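PDB 3LNB: N-acetyltransferase family protein from Bacillus anthracis, which inactivates the drug sulfamethoxazole as an arylamine N-acetyltransferase, an enzyme that moves an acetyl group from acetyl-coenzyme A to the nitrogen of arylamines. Local coordinates for residues F40-I45 and G63-F68; E57-M62 and S104-F109; A121-D126 and K133-H138. The protein carries 1 engineered substitution. One frame throughout, in Å; residues are numbered along the deposited sequence.

Contact 1. Residues F40-I45 and G63-F68. Engineered in segment 63-68: Phe68 (natural residue Tyr). With COA (coenzyme A), chain B.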
loop_
_atom_site.group_PDB
_atom_site.type_symbol
_atom_site.label_atom_id
_atom_site.label_comp_id
_atom_site.label_asym_id
_atom_site.label_seq_id
_atom_site.Cartn_x
_atom_site.Cartn_y
_atom_site.Cartn_z
ATOM N N PHE A 40 14.032 8.761 -4.493
ATOM C CA PHE A 40 13.812 10.199 -4.648
ATOM C C PHE A 40 13.398 10.562 -6.074
ATOM O O PHE A 40 12.489 11.365 -6.282
ATOM C CB PHE A 40 15.088 10.969 -4.286
ATOM C CG PHE A 40 15.369 11.027 -2.811
ATOM C CD1 PHE A 40 16.624 10.685 -2.319
ATOM C CD2 PHE A 40 14.391 11.445 -1.916
ATOM C CE1 PHE A 40 16.903 10.756 -0.961
ATOM C CE2 PHE A 40 14.660 11.522 -0.552
ATOM C CZ PHE A 40 15.921 11.176 -0.074
ATOM N N LYS A 41 14.079 9.967 -7.050
ATOM C CA LYS A 41 13.793 10.220 -8.460
ATOM C C LYS A 41 12.375 9.790 -8.839
ATOM O O LYS A 41 11.614 10.564 -9.428
ATOM C CB LYS A 41 14.803 9.474 -9.336
ATOM C CG LYS A 41 14.547 9.599 -10.833
ATOM C CD LYS A 41 15.504 8.730 -11.643
ATOM C CE LYS A 41 15.239 8.859 -13.143
ATOM N NZ LYS A 41 16.164 8.000 -13.938
ATOM N N ARG A 42 12.020 8.557 -8.496
ATOM C CA ARG A 42 10.697 8.032 -8.816
ATOM C C ARG A 42 9.577 8.861 -8.201
ATOM O O ARG A 42 8.596 9.178 -8.870
ATOM C CB ARG A 42 10.570 6.587 -8.331
ATOM C CG ARG A 42 9.212 5.930 -8.585
ATOM C CD ARG A 42 9.032 5.496 -10.039
ATOM N NE ARG A 42 7.943 4.528 -10.168
ATOM C CZ ARG A 42 6.770 4.774 -10.752
ATOM N NH1 ARG A 42 5.849 3.820 -10.813
ATOM N NH2 ARG A 42 6.520 5.960 -11.288
ATOM N N LEU A 43 9.724 9.203 -6.923
ATOM C CA LEU A 43 8.693 9.967 -6.229
ATOM C C LEU A 43 8.815 11.472 -6.417
ATOM O O LEU A 43 8.118 12.246 -5.760
ATOM C CB LEU A 43 8.682 9.615 -4.736
ATOM C CG LEU A 43 8.233 8.188 -4.376
ATOM C CD1 LEU A 43 6.805 7.971 -4.847
ATOM C CD2 LEU A 43 9.156 7.152 -5.029
ATOM N N LYS A 44 9.694 11.878 -7.328
ATOM C CA LYS A 44 9.892 13.294 -7.633
ATOM C C LYS A 44 10.140 14.132 -6.387
ATOM O O LYS A 44 9.607 15.241 -6.259
ATOM C CB LYS A 44 8.662 13.848 -8.345
ATOM C CG LYS A 44 8.062 12.912 -9.362
ATOM C CD LYS A 44 8.898 12.801 -10.614
ATOM C CE LYS A 44 7.999 12.946 -11.836
ATOM N NZ LYS A 44 6.764 12.118 -11.717
ATOM N N ILE A 45 10.932 13.598 -5.466
ATOM C CA ILE A 45 11.258 14.307 -4.243
ATOM C C ILE A 45 12.751 14.606 -4.242
ATOM O O ILE A 45 13.576 13.706 -4.381
ATOM C CB ILE A 45 10.911 13.467 -2.995
ATOM C CG1 ILE A 45 9.394 13.327 -2.873
ATOM C CG2 ILE A 45 11.483 14.127 -1.747
ATOM C CD1 ILE A 45 8.961 12.378 -1.781
ATOM N N GLY A 63 1.379 7.588 -2.864
ATOM C CA GLY A 63 -0.010 7.377 -3.232
ATOM C C GLY A 63 -0.370 7.953 -4.591
ATOM O O GLY A 63 -1.184 7.389 -5.320
ATOM N N MET A 64 0.251 9.075 -4.934
ATOM C CA MET A 64 -0.003 9.757 -6.199
ATOM C C MET A 64 0.775 9.194 -7.385
ATOM O O MET A 64 0.392 9.402 -8.537
ATOM C CB MET A 64 0.352 11.245 -6.061
ATOM C CG MET A 64 -0.538 12.036 -5.143
ATOM S SD MET A 64 -2.208 12.110 -5.779
ATOM C CE MET A 64 -2.023 13.298 -7.117
ATOM N N ILE A 65 1.862 8.483 -7.108
ATOM C CA ILE A 65 2.716 7.961 -8.174
ATOM C C ILE A 65 2.844 6.438 -8.294
ATOM O O ILE A 65 2.769 5.895 -9.394
ATOM C CB ILE A 65 4.133 8.580 -8.042
ATOM C CG1 ILE A 65 4.034 10.097 -8.231
ATOM C CG2 ILE A 65 5.089 7.954 -9.051
ATOM C CD1 ILE A 65 5.286 10.859 -7.864
ATOM N N LEU A 66 3.054 5.755 -7.178
ATOM C CA LEU A 66 3.194 4.300 -7.199
ATOM C C LEU A 66 1.829 3.610 -7.234
ATOM O O LEU A 66 1.132 3.543 -6.223
ATOM C CB LEU A 66 3.984 3.833 -5.974
ATOM C CG LEU A 66 5.438 4.298 -5.897
ATOM C CD1 LEU A 66 6.069 3.766 -4.620
ATOM C CD2 LEU A 66 6.208 3.808 -7.128
ATOM N N PRO A 67 1.435 3.078 -8.403
ATOM C CA PRO A 67 0.139 2.402 -8.528
ATOM C C PRO A 67 0.056 1.128 -7.697
ATOM O O PRO A 67 1.048 0.418 -7.527
ATOM C CB PRO A 67 0.045 2.089 -10.020
ATOM C CG PRO A 67 1.009 3.055 -10.661
ATOM C CD PRO A 67 2.150 3.066 -9.688
ATOM N N PHE A 68 -1.133 0.858 -7.171
ATOM C CA PHE A 68 -1.390 -0.357 -6.404
ATOM C C PHE A 68 -1.856 -1.327 -7.491
ATOM O O PHE A 68 -2.904 -1.113 -8.102
ATOM C CB PHE A 68 -2.516 -0.115 -5.388
ATOM C CG PHE A 68 -2.981 -1.356 -4.674
ATOM C CD1 PHE A 68 -2.353 -1.784 -3.503
ATOM C CD2 PHE A 68 -4.051 -2.101 -5.174
ATOM C CE1 PHE A 68 -2.784 -2.931 -2.841
ATOM C CE2 PHE A 68 -4.489 -3.253 -4.518
ATOM C CZ PHE A 68 -3.855 -3.668 -3.348
HETATM N N1A COA B . -8.485 -7.409 -5.972
HETATM C C2A COA B . -8.870 -7.326 -7.233
HETATM N N3A COA B . -9.869 -6.544 -7.604
HETATM C C4A COA B . -10.525 -5.806 -6.699
HETATM C C5A COA B . -10.153 -5.870 -5.364
HETATM C C6A COA B . -9.096 -6.701 -5.011
HETATM N N6A COA B . -8.691 -6.782 -3.747
HETATM N N7A COA B . -10.942 -5.042 -4.688
HETATM C C8A COA B . -11.775 -4.476 -5.558
HETATM N N9A COA B . -11.524 -4.933 -6.785
HETATM C C1B COA B . -12.168 -4.458 -8.032
HETATM C C2B COA B . -13.686 -4.630 -8.037
HETATM O O2B COA B . -14.024 -5.978 -8.379
HETATM C C3B COA B . -14.068 -3.677 -9.168
HETATM O O3B COA B . -14.065 -4.356 -10.427
HETATM P P3B COA B . -15.114 -3.901 -11.559
HETATM O O7A COA B . -15.183 -2.430 -11.704
HETATM O O8A COA B . -14.665 -4.636 -12.918
HETATM O O9A COA B . -16.522 -4.543 -11.117
HETATM C C4B COA B . -12.964 -2.617 -9.131
HETATM O O4B COA B . -12.037 -3.031 -8.113
HETATM C C5B COA B . -13.521 -1.246 -8.750
HETATM O O5B COA B . -14.093 -1.299 -7.442
HETATM P P1A COA B . -14.939 -0.046 -6.895
HETATM O O1A COA B . -15.231 -0.350 -5.342
HETATM O O2A COA B . -16.181 0.155 -7.673
HETATM O O3A COA B . -13.959 1.228 -6.991
HETATM P P2A COA B . -12.805 1.567 -5.921
HETATM O O4A COA B . -13.495 2.527 -4.830
HETATM O O5A COA B . -11.658 2.223 -6.589
HETATM O O6A COA B . -12.410 0.210 -5.149
HETATM C CBP COA B . -10.125 -0.514 -4.596
HETATM C CCP COA B . -11.306 -0.598 -5.568
HETATM C CDP COA B . -9.506 0.884 -4.660
HETATM C CEP COA B . -9.076 -1.555 -4.994
HETATM C CAP COA B . -10.607 -0.810 -3.174
HETATM O OAP COA B . -11.233 -2.095 -3.142
HETATM C C9P COA B . -9.446 -0.810 -2.177
HETATM O O9P COA B . -8.897 0.238 -1.840
HETATM N N8P COA B . -9.111 -2.015 -1.721
HETATM C C7P COA B . -8.037 -2.235 -0.740
HETATM C C6P COA B . -7.207 -3.461 -1.128
HETATM C C5P COA B . -6.365 -3.954 0.053
HETATM O O5P COA B . -6.894 -4.542 0.994
HETATM N N4P COA B . -5.058 -3.721 -0.026
HETATM C C3P COA B . -4.136 -4.136 1.041
HETATM C C2P COA B . -3.810 -5.627 0.939
HETATM S S1P COA B . -2.774 -6.069 -0.504
#
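Arg42 lays its guanidinium group across the side chains of Ile65 and Leu66. Its CG stands anti to the backbone N (chi1 179°) and the chain bends at chi2 (77°), which carries the flat end over to residues 63-68. There Leu66 CD2 sits over one face of the guanidinium, 3.6 Å from Arg42 NE. Ile65 runs past the arginine in the opposite direction, and its CG2 comes to 3.3 Å from Arg42 NH2. The ring of Pro67 adds an oblique contact, CD to Arg42 NH1 at 3.9 Å. No hydrogen bond joins the two segments; the polar end of Arg42 is instead held by two carbonyls of the chain, NE by Leu90 O and NH1 by Arg95 O, while Leu66, Ile65 and Pro67 pack against it.

Beside the arginine, Leu43 meets Leu66 at about a right angle, CD1 to CG at 4.1 Å. The CB of Ile65 faces residues 40-45, and its branches divide: CG2 serves Arg42, whereas CD1 lies 3.8 Å from Lys44 CG and equally near Leu43 O. Farther along, engineered Phe68 (tyrosine in nature) belongs to the coenzyme A pocket; S1P of the ligand lies in the ring plane at its edge, and Phe68 CZ is 3.5 Å from N4P of coenzyme A.

Both helices stop here. Where helix 34-42 packs on the C-terminal end of helix 55-65, it closes with a Schellman motif, Ile45 N bonding to Phe40 O and Lys44 N to Lys41 O around Lys44, whose phi is positive.

Contact 2. Residues E57-M62 and S104-F109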
loop_
_atom_site.group_PDB
_atom_site.type_symbol
_atom_site.label_atom_id
_atom_site.label_comp_id
_atom_site.label_asym_id
_atom_site.label_seq_id
_atom_site.Cartn_x
_atom_site.Cartn_y
_atom_site.Cartn_z
ATOM N N GLU A 57 4.994 13.783 3.279
ATOM C CA GLU A 57 5.345 14.046 1.894
ATOM C C GLU A 57 5.682 12.742 1.187
ATOM O O GLU A 57 5.307 12.544 0.036
ATOM C CB GLU A 57 6.535 15.004 1.833
ATOM C CG GLU A 57 7.254 15.027 0.507
ATOM C CD GLU A 57 8.294 16.123 0.434
ATOM O OE1 GLU A 57 9.053 16.301 1.412
ATOM O OE2 GLU A 57 8.351 16.806 -0.610
ATOM N N ILE A 58 6.384 11.851 1.881
ATOM C CA ILE A 58 6.749 10.564 1.294
ATOM C C ILE A 58 5.490 9.766 0.976
ATOM O O ILE A 58 5.317 9.292 -0.144
ATOM C CB ILE A 58 7.634 9.725 2.246
ATOM C CG1 ILE A 58 8.953 10.448 2.509
ATOM C CG2 ILE A 58 7.911 8.344 1.632
ATOM C CD1 ILE A 58 9.812 10.601 1.282
ATOM N N LEU A 59 4.611 9.629 1.964
ATOM C CA LEU A 59 3.372 8.874 1.783
ATOM C C LEU A 59 2.479 9.472 0.707
ATOM O O LEU A 59 1.872 8.749 -0.077
ATOM C CB LEU A 59 2.596 8.801 3.102
ATOM C CG LEU A 59 3.232 7.988 4.230
ATOM C CD1 LEU A 59 2.438 8.191 5.521
ATOM C CD2 LEU A 59 3.280 6.513 3.832
ATOM N N LEU A 60 2.393 10.797 0.677
ATOM C CA LEU A 60 1.566 11.475 -0.312
ATOM C C LEU A 60 2.023 11.174 -1.739
ATOM O O LEU A 60 1.222 10.779 -2.583
ATOM C CB LEU A 60 1.592 12.989 -0.075
ATOM C CG LEU A 60 1.071 13.866 -1.218
ATOM C CD1 LEU A 60 -0.404 13.581 -1.495
ATOM C CD2 LEU A 60 1.276 15.322 -0.841
ATOM N N ASN A 61 3.311 11.363 -2.006
ATOM C CA ASN A 61 3.842 11.123 -3.340
ATOM C C ASN A 61 3.708 9.669 -3.766
ATOM O O ASN A 61 3.420 9.389 -4.931
ATOM C CB ASN A 61 5.298 11.585 -3.420
ATOM C CG ASN A 61 5.426 13.105 -3.438
ATOM O OD1 ASN A 61 4.707 13.812 -2.729
ATOM N ND2 ASN A 61 6.354 13.611 -4.242
ATOM N N MET A 62 3.907 8.743 -2.827
ATOM C CA MET A 62 3.775 7.326 -3.132
ATOM C C MET A 62 2.352 7.053 -3.594
ATOM O O MET A 62 2.137 6.376 -4.595
ATOM C CB MET A 62 4.083 6.459 -1.902
ATOM C CG MET A 62 5.565 6.355 -1.551
ATOM S SD MET A 62 5.879 5.163 -0.223
ATOM C CE MET A 62 5.704 3.611 -1.094
ATOM N N SER A 104 7.317 -3.001 1.640
ATOM C CA SER A 104 8.635 -3.594 1.815
ATOM C C SER A 104 9.648 -2.577 1.284
ATOM O O SER A 104 10.689 -2.347 1.895
ATOM C CB SER A 104 8.759 -4.910 1.040
ATOM O OG SER A 104 8.168 -5.985 1.749
ATOM N N LEU A 105 9.328 -1.966 0.149
ATOM C CA LEU A 105 10.203 -0.961 -0.446
ATOM C C LEU A 105 10.355 0.221 0.496
ATOM O O LEU A 105 11.471 0.662 0.781
ATOM C CB LEU A 105 9.642 -0.475 -1.782
ATOM C CG LEU A 105 10.437 0.661 -2.438
ATOM C CD1 LEU A 105 11.858 0.194 -2.760
ATOM C CD2 LEU A 105 9.730 1.108 -3.697
ATOM N N LEU A 106 9.230 0.737 0.979
ATOM C CA LEU A 106 9.259 1.866 1.899
ATOM C C LEU A 106 10.063 1.492 3.145
ATOM O O LEU A 106 10.772 2.326 3.705
ATOM C CB LEU A 106 7.837 2.276 2.295
ATOM C CG LEU A 106 7.722 3.408 3.323
ATOM C CD1 LEU A 106 8.458 4.641 2.817
ATOM C CD2 LEU A 106 6.258 3.735 3.569
ATOM N N TYR A 107 9.945 0.241 3.578
ATOM C CA TYR A 107 10.684 -0.219 4.749
ATOM C C TYR A 107 12.177 -0.018 4.498
ATOM O O TYR A 107 12.870 0.622 5.291
ATOM C CB TYR A 107 10.411 -1.704 5.021
ATOM C CG TYR A 107 11.455 -2.356 5.907
ATOM C CD1 TYR A 107 11.458 -2.157 7.290
ATOM C CD2 TYR A 107 12.482 -3.119 5.351
ATOM C CE1 TYR A 107 12.467 -2.695 8.098
ATOM C CE2 TYR A 107 13.495 -3.664 6.146
ATOM C CZ TYR A 107 13.485 -3.444 7.518
ATOM O OH TYR A 107 14.520 -3.929 8.286
ATOM N N TYR A 108 12.669 -0.573 3.396
ATOM C CA TYR A 108 14.078 -0.447 3.059
ATOM C C TYR A 108 14.487 1.017 2.986
ATOM O O TYR A 108 15.530 1.399 3.513
ATOM C CB TYR A 108 14.386 -1.137 1.725
ATOM C CG TYR A 108 14.412 -2.646 1.816
ATOM C CD1 TYR A 108 15.238 -3.288 2.737
ATOM C CD2 TYR A 108 13.611 -3.432 0.991
ATOM C CE1 TYR A 108 15.271 -4.683 2.837
ATOM C CE2 TYR A 108 13.632 -4.832 1.083
ATOM C CZ TYR A 108 14.467 -5.447 2.007
ATOM O OH TYR A 108 14.515 -6.824 2.100
ATOM N N PHE A 109 13.659 1.832 2.342
ATOM C CA PHE A 109 13.959 3.250 2.216
ATOM C C PHE A 109 14.102 3.904 3.589
ATOM O O PHE A 109 15.092 4.590 3.856
ATOM C CB PHE A 109 12.863 3.972 1.429
ATOM C CG PHE A 109 13.137 5.440 1.224
ATOM C CD1 PHE A 109 14.181 5.856 0.408
ATOM C CD2 PHE A 109 12.370 6.400 1.870
ATOM C CE1 PHE A 109 14.459 7.214 0.239
ATOM C CE2 PHE A 109 12.639 7.763 1.709
ATOM C CZ PHE A 109 13.686 8.168 0.892
#
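Leu106 reaches from helix 99-112 into a patch made by Ile58, Leu59 and Met62 of helix 55-65. Its CB points at that helix, and with chi1 at 177°, CG swings opposite the backbone N, which extends the fork across the gap. CD1 then touches Ile58 CG2 at 3.9 Å and Met62 SD at 4.0 Å. The other methyl, CD2, lies 4.1 Å from Leu59 CD2, the two leucines meeting at about a right angle, and it also nears the same sulfur. Both tips of the fork therefore find partners on residues one helical turn apart. The second branch of Ile58 is used as well: its CD1 rests 4.0 Å from CE2 of the Phe109 ring, which also stacks on Phe39 and turns its edge to the face of Phe40.

The segment axes run roughly antiparallel, at 148°, and approach to 12.7 Å, a distance at which the side chains, not the backbones, make the contact. Leu106 also touches Ile141 of strand 131-145. All five residues that touch are buried, and no hydrogen bond or charge crosses between them: the contact holds by dispersion and the exclusion of water, with a thioether among the hydrocarbon groups.

Contact 3. Residues A121-D126 and K133-H138. With COA (coenzyme A), chain B.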
loop_
_atom_site.group_PDB
_atom_site.type_symbol
_atom_site.label_atom_id
_atom_site.label_comp_id
_atom_site.label_asym_id
_atom_site.label_seq_id
_atom_site.Cartn_x
_atom_site.Cartn_y
_atom_site.Cartn_z
ATOM N N ALA A 121 2.716 -8.452 9.878
ATOM C CA ALA A 121 1.649 -8.916 9.015
ATOM C C ALA A 121 0.324 -8.356 9.513
ATOM O O ALA A 121 0.191 -7.967 10.675
ATOM C CB ALA A 121 1.609 -10.435 9.000
ATOM N N GLY A 122 -0.647 -8.316 8.613
ATOM C CA GLY A 122 -1.970 -7.833 8.953
ATOM C C GLY A 122 -2.975 -8.670 8.186
ATOM O O GLY A 122 -2.619 -9.350 7.225
ATOM N N THR A 123 -4.226 -8.624 8.620
ATOM C CA THR A 123 -5.302 -9.364 7.983
ATOM C C THR A 123 -6.412 -8.341 7.759
ATOM O O THR A 123 -6.909 -7.740 8.711
ATOM C CB THR A 123 -5.816 -10.502 8.903
ATOM O OG1 THR A 123 -4.728 -11.367 9.253
ATOM C CG2 THR A 123 -6.894 -11.317 8.199
ATOM N N VAL A 124 -6.782 -8.135 6.499
ATOM C CA VAL A 124 -7.818 -7.162 6.148
ATOM C C VAL A 124 -9.227 -7.728 6.339
ATOM O O VAL A 124 -9.440 -8.931 6.229
ATOM C CB VAL A 124 -7.668 -6.708 4.664
ATOM C CG1 VAL A 124 -8.748 -5.698 4.309
ATOM C CG2 VAL A 124 -6.290 -6.107 4.435
ATOM N N TYR A 125 -10.189 -6.854 6.629
ATOM C CA TYR A 125 -11.567 -7.291 6.797
ATOM C C TYR A 125 -12.353 -6.922 5.545
ATOM O O TYR A 125 -12.249 -5.798 5.047
ATOM C CB TYR A 125 -12.218 -6.627 8.012
ATOM C CG TYR A 125 -13.560 -7.230 8.367
ATOM C CD1 TYR A 125 -13.643 -8.496 8.949
ATOM C CD2 TYR A 125 -14.749 -6.553 8.092
ATOM C CE1 TYR A 125 -14.872 -9.079 9.252
ATOM C CE2 TYR A 125 -15.992 -7.126 8.390
ATOM C CZ TYR A 125 -16.044 -8.391 8.970
ATOM O OH TYR A 125 -17.257 -8.965 9.270
ATOM N N ASP A 126 -13.126 -7.872 5.029
ATOM C CA ASP A 126 -13.938 -7.635 3.837
ATOM C C ASP A 126 -15.254 -7.031 4.304
ATOM O O ASP A 126 -16.092 -7.721 4.891
ATOM C CB ASP A 126 -14.216 -8.944 3.111
ATOM C CG ASP A 126 -14.886 -8.733 1.772
ATOM O OD1 ASP A 126 -15.665 -7.763 1.628
ATOM O OD2 ASP A 126 -14.634 -9.550 0.863
ATOM N N LYS A 133 -10.300 -11.393 5.217
ATOM C CA LYS A 133 -9.648 -11.845 3.998
ATOM C C LYS A 133 -8.613 -12.839 4.530
ATOM O O LYS A 133 -8.464 -12.981 5.745
ATOM C CB LYS A 133 -8.957 -10.678 3.286
ATOM C CG LYS A 133 -9.895 -9.641 2.661
ATOM C CD LYS A 133 -10.694 -10.209 1.479
ATOM C CE LYS A 133 -11.388 -9.087 0.699
ATOM N NZ LYS A 133 -12.302 -9.603 -0.364
ATOM N N PRO A 134 -7.883 -13.535 3.644
ATOM C CA PRO A 134 -6.883 -14.504 4.112
ATOM C C PRO A 134 -5.915 -13.989 5.178
ATOM O O PRO A 134 -5.482 -12.836 5.136
ATOM C CB PRO A 134 -6.162 -14.901 2.823
ATOM C CG PRO A 134 -7.252 -14.801 1.797
ATOM C CD PRO A 134 -7.909 -13.487 2.171
ATOM N N ASP A 135 -5.584 -14.864 6.124
ATOM C CA ASP A 135 -4.656 -14.554 7.212
ATOM C C ASP A 135 -3.356 -13.940 6.691
ATOM O O ASP A 135 -2.730 -14.471 5.772
ATOM C CB ASP A 135 -4.303 -15.823 8.006
ATOM C CG ASP A 135 -5.424 -16.289 8.934
ATOM O OD1 ASP A 135 -6.455 -15.598 9.053
ATOM O OD2 ASP A 135 -5.259 -17.364 9.555
ATOM N N ASP A 136 -2.954 -12.826 7.296
ATOM C CA ASP A 136 -1.721 -12.131 6.929
ATOM C C ASP A 136 -1.607 -11.754 5.462
ATOM O O ASP A 136 -0.546 -11.920 4.866
ATOM C CB ASP A 136 -0.503 -12.974 7.305
ATOM C CG ASP A 136 -0.508 -13.384 8.755
ATOM O OD1 ASP A 136 -1.096 -12.649 9.567
ATOM O OD2 ASP A 136 0.089 -14.432 9.081
ATOM N N GLY A 137 -2.695 -11.250 4.886
ATOM C CA GLY A 137 -2.680 -10.850 3.490
ATOM C C GLY A 137 -2.348 -9.374 3.313
ATOM O O GLY A 137 -2.667 -8.768 2.289
ATOM N N HIS A 138 -1.718 -8.787 4.324
ATOM C CA HIS A 138 -1.321 -7.386 4.272
ATOM C C HIS A 138 -0.017 -7.256 5.036
ATOM O O HIS A 138 0.238 -8.018 5.966
ATOM C CB HIS A 138 -2.394 -6.484 4.899
ATOM C CG HIS A 138 -2.108 -5.017 4.763
ATOM N ND1 HIS A 138 -1.390 -4.492 3.708
ATOM C CD2 HIS A 138 -2.492 -3.959 5.517
ATOM C CE1 HIS A 138 -1.346 -3.175 3.817
ATOM N NE2 HIS A 138 -2.008 -2.825 4.906
HETATM N N1A COA B . -8.485 -7.409 -5.972
HETATM C C2A COA B . -8.870 -7.326 -7.233
HETATM N N3A COA B . -9.869 -6.544 -7.604
HETATM C C4A COA B . -10.525 -5.806 -6.699
HETATM C C5A COA B . -10.153 -5.870 -5.364
HETATM C C6A COA B . -9.096 -6.701 -5.011
HETATM N N6A COA B . -8.691 -6.782 -3.747
HETATM N N7A COA B . -10.942 -5.042 -4.688
HETATM C C8A COA B . -11.775 -4.476 -5.558
HETATM N N9A COA B . -11.524 -4.933 -6.785
HETATM C C1B COA B . -12.168 -4.458 -8.032
HETATM C C2B COA B . -13.686 -4.630 -8.037
HETATM O O2B COA B . -14.024 -5.978 -8.379
HETATM C C3B COA B . -14.068 -3.677 -9.168
HETATM O O3B COA B . -14.065 -4.356 -10.427
HETATM P P3B COA B . -15.114 -3.901 -11.559
HETATM O O7A COA B . -15.183 -2.430 -11.704
HETATM O O8A COA B . -14.665 -4.636 -12.918
HETATM O O9A COA B . -16.522 -4.543 -11.117
HETATM C C4B COA B . -12.964 -2.617 -9.131
HETATM O O4B COA B . -12.037 -3.031 -8.113
HETATM C C5B COA B . -13.521 -1.246 -8.750
HETATM O O5B COA B . -14.093 -1.299 -7.442
HETATM P P1A COA B . -14.939 -0.046 -6.895
HETATM O O1A COA B . -15.231 -0.350 -5.342
HETATM O O2A COA B . -16.181 0.155 -7.673
HETATM O O3A COA B . -13.959 1.228 -6.991
HETATM P P2A COA B . -12.805 1.567 -5.921
HETATM O O4A COA B . -13.495 2.527 -4.830
HETATM O O5A COA B . -11.658 2.223 -6.589
HETATM O O6A COA B . -12.410 0.210 -5.149
HETATM C CBP COA B . -10.125 -0.514 -4.596
HETATM C CCP COA B . -11.306 -0.598 -5.568
HETATM C CDP COA B . -9.506 0.884 -4.660
HETATM C CEP COA B . -9.076 -1.555 -4.994
HETATM C CAP COA B . -10.607 -0.810 -3.174
HETATM O OAP COA B . -11.233 -2.095 -3.142
HETATM C C9P COA B . -9.446 -0.810 -2.177
HETATM O O9P COA B . -8.897 0.238 -1.840
HETATM N N8P COA B . -9.111 -2.015 -1.721
HETATM C C7P COA B . -8.037 -2.235 -0.740
HETATM C C6P COA B . -7.207 -3.461 -1.128
HETATM C C5P COA B . -6.365 -3.954 0.053
HETATM O O5P COA B . -6.894 -4.542 0.994
HETATM N N4P COA B . -5.058 -3.721 -0.026
HETATM C C3P COA B . -4.136 -4.136 1.041
HETATM C C2P COA B . -3.810 -5.627 0.939
HETATM S S1P COA B . -2.774 -6.069 -0.504
HETATM O O HOH W 1 -5.565 -10.078 4.501
#
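Gly122 and His138 form an antiparallel hydrogen-bonded pair. Gly122 N gives a bond of 2.8 Å to His138 O; the return bond, His138 N to Gly122 O, is weak. Gly122 O also receives a CA-H...O contact from Asp136 CA. Beyond this pair residues 134-137 make a type II beta turn, and the ladder is not continued there; a side chain takes over: Asp136 N donates to Thr123 OG1 at 3.0 Å, almost straight at 168°. A chi1 of -57° puts that hydroxyl beside the backbone N of Thr123 and places CG2 against Lys133 O. A water fills in as well, accepting from Val124 N at 3.0 Å, donating to Pro134 O at 2.8 Å and weakly accepting from Gly137 N. A further backbone bond runs from Lys133 N to Val124 O at 2.8 Å.

The segments belong to the hairpin of strands 116-126 and 131-145, with the turn interrupting the second strand. His138 fits the Cys-His-Asp triad known from arylamine N-acetyltransferases, probably together with Cys99 and Asp153; its NE2 is hydrogen-bonded to Asp153 OD2. Coenzyme A C3P lies over one face of the imidazole, 3.8 Å from His138 ND1, and Val124 CG2 touches both His138 CB and the coenzyme carbonyl O5P.

At the far end Lys133 crosses obliquely to a salt bridge with Asp126, NZ to OD2 at 2.6 Å, meeting the carboxylate from above its plane. Asp126 OD1 is taken by Asp129 N. The other two acids turn to lysines outside the hairpin, Asp135 OD1 to Lys188 and Asp136 OD2 to Lys230.

From the N terminus, helix 34-42 ends within residues 40-45, and contact 1 closes the short loop back to the end of helix 55-65. Contact 2 opens inside that loop, at residues 57-62, and closes beyond it at 104-109, so the two cross along the chain. They share helix 55-65 and touch directly, Leu43 O accepting a probable hydrogen bond from Asn61 ND2; together they tie three helices into one bundle. Contact 3 follows in series, closing a short hairpin in the large antiparallel sheet, on the opposite side of the chain's centre. Contacts 1 and 3 do not touch each other, but both reach coenzyme A.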